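Local coordinates for protein putative transcriptional regulator (Clostridium difficile, PDB 3QI7) that is of unknown function but has a periplasmic binding protein-like fold, and is probably a lipoprotein that may bind a small ligand such as a sugar, at residues 239-244 with 260-265; 326-331 with 358-363. All coordinates share one frame; numbering follows the deposited sequence.

Contact 1. Residues 239-244 with 260-265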
ATOM      1  N   VAL A 239     -19.109  -0.475  -5.909  1.00 24.02           N
ATOM      2  CA  VAL A 239     -20.117  -0.192  -6.948  1.00 23.73           C
ATOM      3  C   VAL A 239     -19.560  -0.575  -8.327  1.00 24.22           C
ATOM      4  O   VAL A 239     -20.242  -1.246  -9.112  1.00 21.39           O
ATOM      5  CB  VAL A 239     -20.524   1.306  -6.961  1.00 24.39           C
ATOM      6  CG1 VAL A 239     -21.363   1.629  -8.198  1.00 22.52           C
ATOM      7  CG2 VAL A 239     -21.226   1.699  -5.634  1.00 25.09           C
ATOM      8  N   ILE A 240     -18.302  -0.196  -8.595  1.00 20.09           N
ATOM      9  CA  ILE A 240     -17.650  -0.451  -9.895  1.00 21.66           C
ATOM     10  C   ILE A 240     -17.405  -1.935 -10.208  1.00 21.41           C
ATOM     11  O   ILE A 240     -17.627  -2.376 -11.339  1.00 20.18           O
ATOM     12  CB  ILE A 240     -16.311   0.334 -10.003  1.00 19.82           C
ATOM     13  CG1 ILE A 240     -16.616   1.817 -10.122  1.00 23.33           C
ATOM     14  CG2 ILE A 240     -15.451  -0.110 -11.215  1.00 20.31           C
ATOM     15  CD1 ILE A 240     -15.453   2.721  -9.798  1.00 24.69           C
ATOM     16  N   LEU A 241     -16.891  -2.665  -9.228  1.00 22.97           N
ATOM     17  CA  LEU A 241     -16.647  -4.100  -9.378  1.00 21.71           C
ATOM     18  C   LEU A 241     -17.969  -4.877  -9.509  1.00 23.62           C
ATOM     19  O   LEU A 241     -18.085  -5.774 -10.333  1.00 23.79           O
ATOM     20  CB  LEU A 241     -15.832  -4.603  -8.203  1.00 19.09           C
ATOM     21  CG  LEU A 241     -14.330  -4.279  -8.252  1.00 20.50           C
ATOM     22  CD1 LEU A 241     -13.657  -4.641  -6.931  1.00 18.06           C
ATOM     23  CD2 LEU A 241     -13.632  -4.961  -9.450  1.00 23.15           C
ATOM     24  N   THR A 242     -18.947  -4.537  -8.682  1.00 25.30           N
ATOM     25  CA  THR A 242     -20.273  -5.137  -8.778  1.00 25.98           C
ATOM     26  C   THR A 242     -20.877  -4.961 -10.171  1.00 27.00           C
ATOM     27  O   THR A 242     -21.337  -5.926 -10.771  1.00 27.74           O
ATOM     28  CB  THR A 242     -21.199  -4.555  -7.706  1.00 29.60           C
ATOM     29  OG1 THR A 242     -20.602  -4.769  -6.419  1.00 25.08           O
ATOM     30  CG2 THR A 242     -22.607  -5.208  -7.746  1.00 26.02           C
ATOM     31  N   LYS A 243     -20.859  -3.743 -10.699  1.00 26.21           N
ATOM     32  CA  LYS A 243     -21.396  -3.484 -12.046  1.00 26.72           C
ATOM     33  C   LYS A 243     -20.578  -4.180 -13.163  1.00 25.83           C
ATOM     34  O   LYS A 243     -21.154  -4.590 -14.192  1.00 26.84           O
ATOM     35  CB  LYS A 243     -21.536  -1.973 -12.290  1.00 23.25           C
ATOM     36  CG  LYS A 243     -22.310  -1.567 -13.515  1.00 28.73           C
ATOM     37  CD  LYS A 243     -23.778  -1.876 -13.364  1.00 36.15           C
ATOM     38  CE  LYS A 243     -24.651  -0.844 -13.997  1.00 36.80           C
ATOM     39  NZ  LYS A 243     -26.060  -1.333 -13.958  1.00 37.29           N
ATOM     40  N   ALA A 244     -19.267  -4.306 -12.963  1.00 21.18           N
ATOM     41  CA  ALA A 244     -18.375  -5.009 -13.904  1.00 21.43           C
ATOM     42  C   ALA A 244     -18.809  -6.454 -14.140  1.00 23.59           C
ATOM     43  O   ALA A 244     -18.658  -6.972 -15.246  1.00 23.61           O
ATOM     44  CB  ALA A 244     -16.924  -5.010 -13.396  1.00 18.13           C
ATOM     45  N   ILE A 260      -8.107  -8.298   0.031  1.00 23.44           N
ATOM     46  CA  ILE A 260      -8.945  -8.435   1.219  1.00 23.21           C
ATOM     47  C   ILE A 260     -10.042  -7.356   1.326  1.00 25.82           C
ATOM     48  O   ILE A 260     -11.117  -7.618   1.880  1.00 25.12           O
ATOM     49  CB  ILE A 260      -8.076  -8.517   2.494  1.00 26.40           C
ATOM     50  CG1 ILE A 260      -8.928  -8.860   3.726  1.00 26.47           C
ATOM     51  CG2 ILE A 260      -7.269  -7.222   2.707  1.00 17.96           C
ATOM     52  CD1 ILE A 260      -9.717 -10.168   3.611  1.00 31.05           C
ATOM     53  N   GLN A 261      -9.820  -6.176   0.754  1.00 24.96           N
ATOM     54  CA  GLN A 261     -10.844  -5.113   0.784  1.00 24.12           C
ATOM     55  C   GLN A 261     -11.742  -5.199  -0.423  1.00 23.74           C
ATOM     56  O   GLN A 261     -11.259  -5.260  -1.567  1.00 22.90           O
ATOM     57  CB  GLN A 261     -10.190  -3.720   0.791  1.00 22.80           C
ATOM     58  CG  GLN A 261      -9.367  -3.432   1.985  1.00 36.53           C
ATOM     59  CD  GLN A 261     -10.174  -3.543   3.268  1.00 45.34           C
ATOM     60  OE1 GLN A 261      -9.955  -4.453   4.067  1.00 46.10           O
ATOM     61  NE2 GLN A 261     -11.142  -2.636   3.446  1.00 36.78           N
ATOM     62  N   THR A 262     -13.050  -5.216  -0.176  1.00 24.68           N
ATOM     63  CA  THR A 262     -14.054  -5.114  -1.243  1.00 25.59           C
ATOM     64  C   THR A 262     -14.213  -6.383  -2.100  1.00 22.37           C
ATOM     65  O   THR A 262     -15.332  -6.831  -2.331  1.00 21.08           O
ATOM     66  CB  THR A 262     -13.800  -3.896  -2.209  1.00 27.29           C
ATOM     67  OG1 THR A 262     -13.579  -2.681  -1.452  1.00 24.20           O
ATOM     68  CG2 THR A 262     -15.003  -3.738  -3.149  1.00 25.33           C
ATOM     69  N   TYR A 263     -13.123  -6.944  -2.595  1.00 21.13           N
ATOM     70  CA  TYR A 263     -13.212  -8.154  -3.459  1.00 23.65           C
ATOM     71  C   TYR A 263     -14.041  -9.288  -2.862  1.00 22.74           C
ATOM     72  O   TYR A 263     -14.952  -9.825  -3.528  1.00 25.22           O
ATOM     73  CB  TYR A 263     -11.825  -8.650  -3.922  1.00 21.97           C
ATOM     74  CG  TYR A 263     -11.505  -8.171  -5.346  1.00 23.13           C
ATOM     75  CD1 TYR A 263     -12.207  -8.687  -6.436  1.00 22.56           C
ATOM     76  CD2 TYR A 263     -10.544  -7.185  -5.593  1.00 22.64           C
ATOM     77  CE1 TYR A 263     -11.962  -8.252  -7.735  1.00 21.46           C
ATOM     78  CE2 TYR A 263     -10.278  -6.751  -6.905  1.00 22.29           C
ATOM     79  CZ  TYR A 263     -10.992  -7.282  -7.976  1.00 20.55           C
ATOM     80  OH  TYR A 263     -10.793  -6.911  -9.306  1.00 21.77           O
ATOM     81  N   PRO A 264     -13.787  -9.629  -1.593  1.00 23.12           N
ATOM     82  CA  PRO A 264     -14.502 -10.777  -1.035  1.00 25.53           C
ATOM     83  C   PRO A 264     -16.018 -10.617  -0.981  1.00 25.64           C
ATOM     84  O   PRO A 264     -16.746 -11.556  -1.309  1.00 29.35           O
ATOM     85  CB  PRO A 264     -13.903 -10.906   0.364  1.00 26.60           C
ATOM     86  CG  PRO A 264     -12.532 -10.344   0.208  1.00 25.22           C
ATOM     87  CD  PRO A 264     -12.727  -9.160  -0.677  1.00 24.27           C
ATOM     88  N   SER A 265     -16.499  -9.446  -0.606  1.00 25.54           N
ATOM     89  CA  SER A 265     -17.941  -9.196  -0.645  1.00 28.86           C
ATOM     90  C   SER A 265     -18.481  -9.199  -2.092  1.00 25.79           C
ATOM     91  O   SER A 265     -19.557  -9.716  -2.366  1.00 27.52           O
ATOM     92  CB  SER A 265     -18.244  -7.865   0.050  1.00 30.20           C
ATOM     93  OG  SER A 265     -19.286  -7.188  -0.606  1.00 43.44           O
TER

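Contact 2. Residues 326-331 with 358-363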
ATOM      1  N   LEU A 326      24.462  -3.352   7.972  1.00 34.03           N
ATOM      2  CA  LEU A 326      24.309  -2.507   6.781  1.00 32.53           C
ATOM      3  C   LEU A 326      23.711  -1.169   7.162  1.00 34.24           C
ATOM      4  O   LEU A 326      22.990  -1.065   8.151  1.00 32.87           O
ATOM      5  CB  LEU A 326      23.365  -3.164   5.785  1.00 32.37           C
ATOM      6  CG  LEU A 326      23.660  -4.610   5.418  1.00 29.74           C
ATOM      7  CD1 LEU A 326      22.500  -5.169   4.635  1.00 30.77           C
ATOM      8  CD2 LEU A 326      25.004  -4.726   4.671  1.00 32.63           C
ATOM      9  N   THR A 327      23.993  -0.154   6.348  1.00 34.76           N
ATOM     10  CA  THR A 327      23.420   1.171   6.527  1.00 35.31           C
ATOM     11  C   THR A 327      22.619   1.538   5.253  1.00 32.35           C
ATOM     12  O   THR A 327      22.550   0.752   4.282  1.00 28.51           O
ATOM     13  CB  THR A 327      24.541   2.219   6.806  1.00 38.79           C
ATOM     14  OG1 THR A 327      25.425   2.259   5.683  1.00 39.62           O
ATOM     15  CG2 THR A 327      25.340   1.879   8.096  1.00 40.65           C
ATOM     16  N   GLN A 328      22.011   2.724   5.266  1.00 31.13           N
ATOM     17  CA  GLN A 328      21.129   3.168   4.159  1.00 28.83           C
ATOM     18  C   GLN A 328      21.826   3.078   2.786  1.00 27.26           C
ATOM     19  O   GLN A 328      21.187   2.776   1.793  1.00 24.33           O
ATOM     20  CB  GLN A 328      20.642   4.602   4.400  1.00 27.72           C
ATOM     21  CG  GLN A 328      21.804   5.649   4.478  1.00 29.79           C
ATOM     22  CD  GLN A 328      21.406   7.003   5.026  1.00 34.78           C
ATOM     23  OE1 GLN A 328      20.238   7.350   5.083  1.00 44.06           O
ATOM     24  NE2 GLN A 328      22.402   7.788   5.424  1.00 44.55           N
ATOM     25  N   GLU A 329      23.135   3.344   2.743  1.00 29.71           N
ATOM     26  CA  GLU A 329      23.872   3.334   1.484  1.00 31.90           C
ATOM     27  C   GLU A 329      23.893   1.948   0.880  1.00 33.50           C
ATOM     28  O   GLU A 329      23.880   1.824  -0.333  1.00 33.15           O
ATOM     29  CB  GLU A 329      25.335   3.793   1.635  1.00 36.22           C
ATOM     30  CG  GLU A 329      25.523   5.213   2.120  1.00 42.87           C
ATOM     31  CD  GLU A 329      25.638   5.297   3.644  1.00 54.44           C
ATOM     32  OE1 GLU A 329      25.098   4.403   4.340  1.00 34.26           O
ATOM     33  OE2 GLU A 329      26.260   6.265   4.136  1.00 57.76           O
ATOM     34  N   ASP A 330      23.931   0.916   1.726  1.00 31.88           N
ATOM     35  CA  ASP A 330      24.033  -0.478   1.260  1.00 31.63           C
ATOM     36  C   ASP A 330      22.740  -1.012   0.662  1.00 29.29           C
ATOM     37  O   ASP A 330      22.779  -1.853  -0.249  1.00 29.80           O
ATOM     38  CB  ASP A 330      24.407  -1.404   2.404  1.00 30.87           C
ATOM     39  CG  ASP A 330      25.754  -1.104   2.989  1.00 31.88           C
ATOM     40  OD1 ASP A 330      26.726  -1.041   2.216  1.00 37.26           O
ATOM     41  OD2 ASP A 330      25.837  -0.950   4.220  1.00 33.05           O
ATOM     42  N   VAL A 331      21.604  -0.531   1.154  1.00 27.52           N
ATOM     43  CA  VAL A 331      20.311  -1.116   0.769  1.00 26.22           C
ATOM     44  C   VAL A 331      19.438  -0.218  -0.126  1.00 24.61           C
ATOM     45  O   VAL A 331      18.594  -0.729  -0.841  1.00 25.06           O
ATOM     46  CB  VAL A 331      19.487  -1.623   2.010  1.00 24.88           C
ATOM     47  CG1 VAL A 331      20.335  -2.591   2.874  1.00 25.19           C
ATOM     48  CG2 VAL A 331      18.937  -0.481   2.856  1.00 25.72           C
ATOM     49  N   LEU A 358      18.379  12.085  -3.536  1.00 28.33           N
ATOM     50  CA  LEU A 358      17.598  11.533  -2.407  1.00 25.54           C
ATOM     51  C   LEU A 358      17.352  10.048  -2.635  1.00 27.68           C
ATOM     52  O   LEU A 358      16.215   9.589  -2.819  1.00 24.65           O
ATOM     53  CB  LEU A 358      16.287  12.312  -2.195  1.00 27.06           C
ATOM     54  CG  LEU A 358      16.434  13.849  -2.074  1.00 29.25           C
ATOM     55  CD1 LEU A 358      15.084  14.542  -1.818  1.00 31.26           C
ATOM     56  CD2 LEU A 358      17.452  14.181  -0.997  1.00 27.96           C
ATOM     57  N   TYR A 359      18.449   9.298  -2.617  1.00 25.78           N
ATOM     58  CA  TYR A 359      18.412   7.879  -2.950  1.00 25.19           C
ATOM     59  C   TYR A 359      17.752   7.065  -1.840  1.00 25.46           C
ATOM     60  O   TYR A 359      17.265   5.949  -2.080  1.00 23.18           O
ATOM     61  CB  TYR A 359      19.837   7.389  -3.226  1.00 26.30           C
ATOM     62  CG  TYR A 359      20.651   7.343  -1.982  1.00 27.86           C
ATOM     63  CD1 TYR A 359      20.601   6.230  -1.149  1.00 27.21           C
ATOM     64  CD2 TYR A 359      21.412   8.429  -1.586  1.00 31.21           C
ATOM     65  CE1 TYR A 359      21.304   6.181   0.022  1.00 28.06           C
ATOM     66  CE2 TYR A 359      22.128   8.396  -0.411  1.00 32.53           C
ATOM     67  CZ  TYR A 359      22.085   7.273   0.377  1.00 36.72           C
ATOM     68  OH  TYR A 359      22.783   7.229   1.536  1.00 32.80           O
ATOM     69  N   ASN A 360      17.730   7.607  -0.618  1.00 23.72           N
ATOM     70  CA  ASN A 360      17.200   6.867   0.519  1.00 23.26           C
ATOM     71  C   ASN A 360      15.679   6.997   0.665  1.00 23.45           C
ATOM     72  O   ASN A 360      15.113   6.602   1.700  1.00 23.97           O
ATOM     73  CB  ASN A 360      17.924   7.204   1.828  1.00 24.55           C
ATOM     74  CG  ASN A 360      17.605   8.566   2.331  1.00 24.97           C
ATOM     75  OD1 ASN A 360      17.480   9.491   1.537  1.00 24.82           O
ATOM     76  ND2 ASN A 360      17.426   8.705   3.645  1.00 27.65           N
ATOM     77  N   TYR A 361      15.022   7.539  -0.359  1.00 21.85           N
ATOM     78  CA  TYR A 361      13.551   7.476  -0.434  1.00 21.55           C
ATOM     79  C   TYR A 361      13.265   6.751  -1.704  1.00 22.12           C
ATOM     80  O   TYR A 361      13.658   7.212  -2.765  1.00 21.86           O
ATOM     81  CB  TYR A 361      12.891   8.883  -0.389  1.00 22.06           C
ATOM     82  CG  TYR A 361      11.375   8.759  -0.356  1.00 20.96           C
ATOM     83  CD1 TYR A 361      10.688   8.265  -1.458  1.00 23.49           C
ATOM     84  CD2 TYR A 361      10.637   9.077   0.784  1.00 22.09           C
ATOM     85  CE1 TYR A 361       9.311   8.079  -1.434  1.00 24.10           C
ATOM     86  CE2 TYR A 361       9.255   8.877   0.812  1.00 25.16           C
ATOM     87  CZ  TYR A 361       8.605   8.405  -0.308  1.00 25.81           C
ATOM     88  OH  TYR A 361       7.241   8.223  -0.365  1.00 25.21           O
ATOM     89  N   GLN A 362      12.604   5.587  -1.619  1.00 20.47           N
ATOM     90  CA  GLN A 362      12.377   4.756  -2.793  1.00 19.27           C
ATOM     91  C   GLN A 362      10.900   4.464  -2.885  1.00 20.40           C
ATOM     92  O   GLN A 362      10.312   4.044  -1.893  1.00 21.47           O
ATOM     93  CB  GLN A 362      13.157   3.442  -2.674  1.00 19.95           C
ATOM     94  CG  GLN A 362      14.707   3.622  -2.809  1.00 22.87           C
ATOM     95  CD  GLN A 362      15.210   3.751  -4.233  1.00 27.94           C
ATOM     96  OE1 GLN A 362      14.552   3.301  -5.175  1.00 23.80           O
ATOM     97  NE2 GLN A 362      16.432   4.307  -4.399  1.00 19.02           N
ATOM     98  N   SER A 363      10.282   4.771  -4.028  1.00 21.14           N
ATOM     99  CA  SER A 363       8.876   4.461  -4.198  1.00 21.50           C
ATOM    100  C   SER A 363       8.806   3.148  -4.930  1.00 21.85           C
ATOM    101  O   SER A 363       9.738   2.803  -5.655  1.00 22.74           O
ATOM    102  CB  SER A 363       8.118   5.571  -4.909  1.00 25.30           C
ATOM    103  OG  SER A 363       8.557   5.724  -6.227  1.00 34.28           O
TER

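Contact 1. Residues 239-244 with 260-265
Leu241 meets Tyr263 and Thr262 with its two methyl groups, and following its side chain outward from the backbone accounts for the whole contact. The CA-CB bond already points toward residues 260-265. At CB the chain turns so that CG lies beside the backbone N and opposite the carbonyl carbon (chi1 -77°), and from CG the two methyls divide the work. CD1 settles over one face of the Tyr263 ring, 3.9 Å from the ring centroid and only 12° off the normal, a CH-pi contact close to the centre of the ring. The same CD1 also lies 4.1 Å from Thr262 CG2, which comes to it from the flank of the ring. CD2 goes to the phenol end, 3.8 Å from Tyr263 CZ and 3.4 Å from Tyr263 OH. In the periplasmic binding protein-like fold this joins helix 234-247, which follows strand 228-231 of the three-stranded parallel sheet, to the start of the short helix 263-267. Thr262 occupies the N-cap position there, although its side chain makes no capping bond. The side chains of Leu241 and Tyr263 cross at about a right angle, the ring being a platform and the leucine a branched end brought down on it. Further round, Tyr371 meets the Tyr263 ring, Ile286 of helix 279-292 touches the tyrosine, and Val266 packs against Leu241.

Contact 2. Residues 326-331 with 358-363
A type I beta turn, Leu358 to Tyr361, leads into strand 361-370, and its two middle residues, Tyr359 and Asn360, face the short helix 328-331. Tyr359 reaches across with its hydroxyl, which rests against the aliphatic parts of two consecutive helix residues: OH is 3.5 Å from Gln328 CG and also 3.5 Å from Glu329 CG. Tyr359 CE1 is 3.8 Å from Gln328 O, which lies at the edge of the ring, near its plane. With CG set between the backbone N and the carbonyl carbon (chi1 61°), Gln328 then runs extended, crossing the tyrosine at about a right angle; its amide ends near Asn360, the two amide planes standing almost perpendicular. Glu329 bends at CG, and its OE1 accepts a 2.6 Å hydrogen bond from Thr327 OG1. Together with the bond from Thr327 N to Asp330 OD2, 2.9 Å long and nearly straight at 169°, this ties the opening of the helix to its own side chains. From the strand, Gln362 NE2 donates back to Tyr359 O in the turn at 3.0 Å, bracing the backbone behind the tyrosine. The amide of Asn360 is held by Ser129 OG and by Asp133 O, which fasten the turn to helix 125-131 and the loop after it. Strand 361-370 continues between strands 134-137 and 349-353, while helix 334-345 packs against Val331 and Gln362.

How the contacts relate
Contact 1 and contact 2 lie on opposite sides of the centre of the chain, with their own centres 37 Å apart and their nearest atoms about 20 Å apart, so neither touches the other. They follow in series, contact 1 closing before contact 2 opens, and each belongs to a different sheet region: 239-244 follows the three-stranded parallel sheet, whereas 358-363 enters the eight-stranded mixed one. Strand 361-370 runs from the turn of contact 2 to the last residue, Tyr371, which lies beside contact 1. Contact 1 is buried and mainly apolar; contact 2 is partly buried and mixes aliphatic with polar groups.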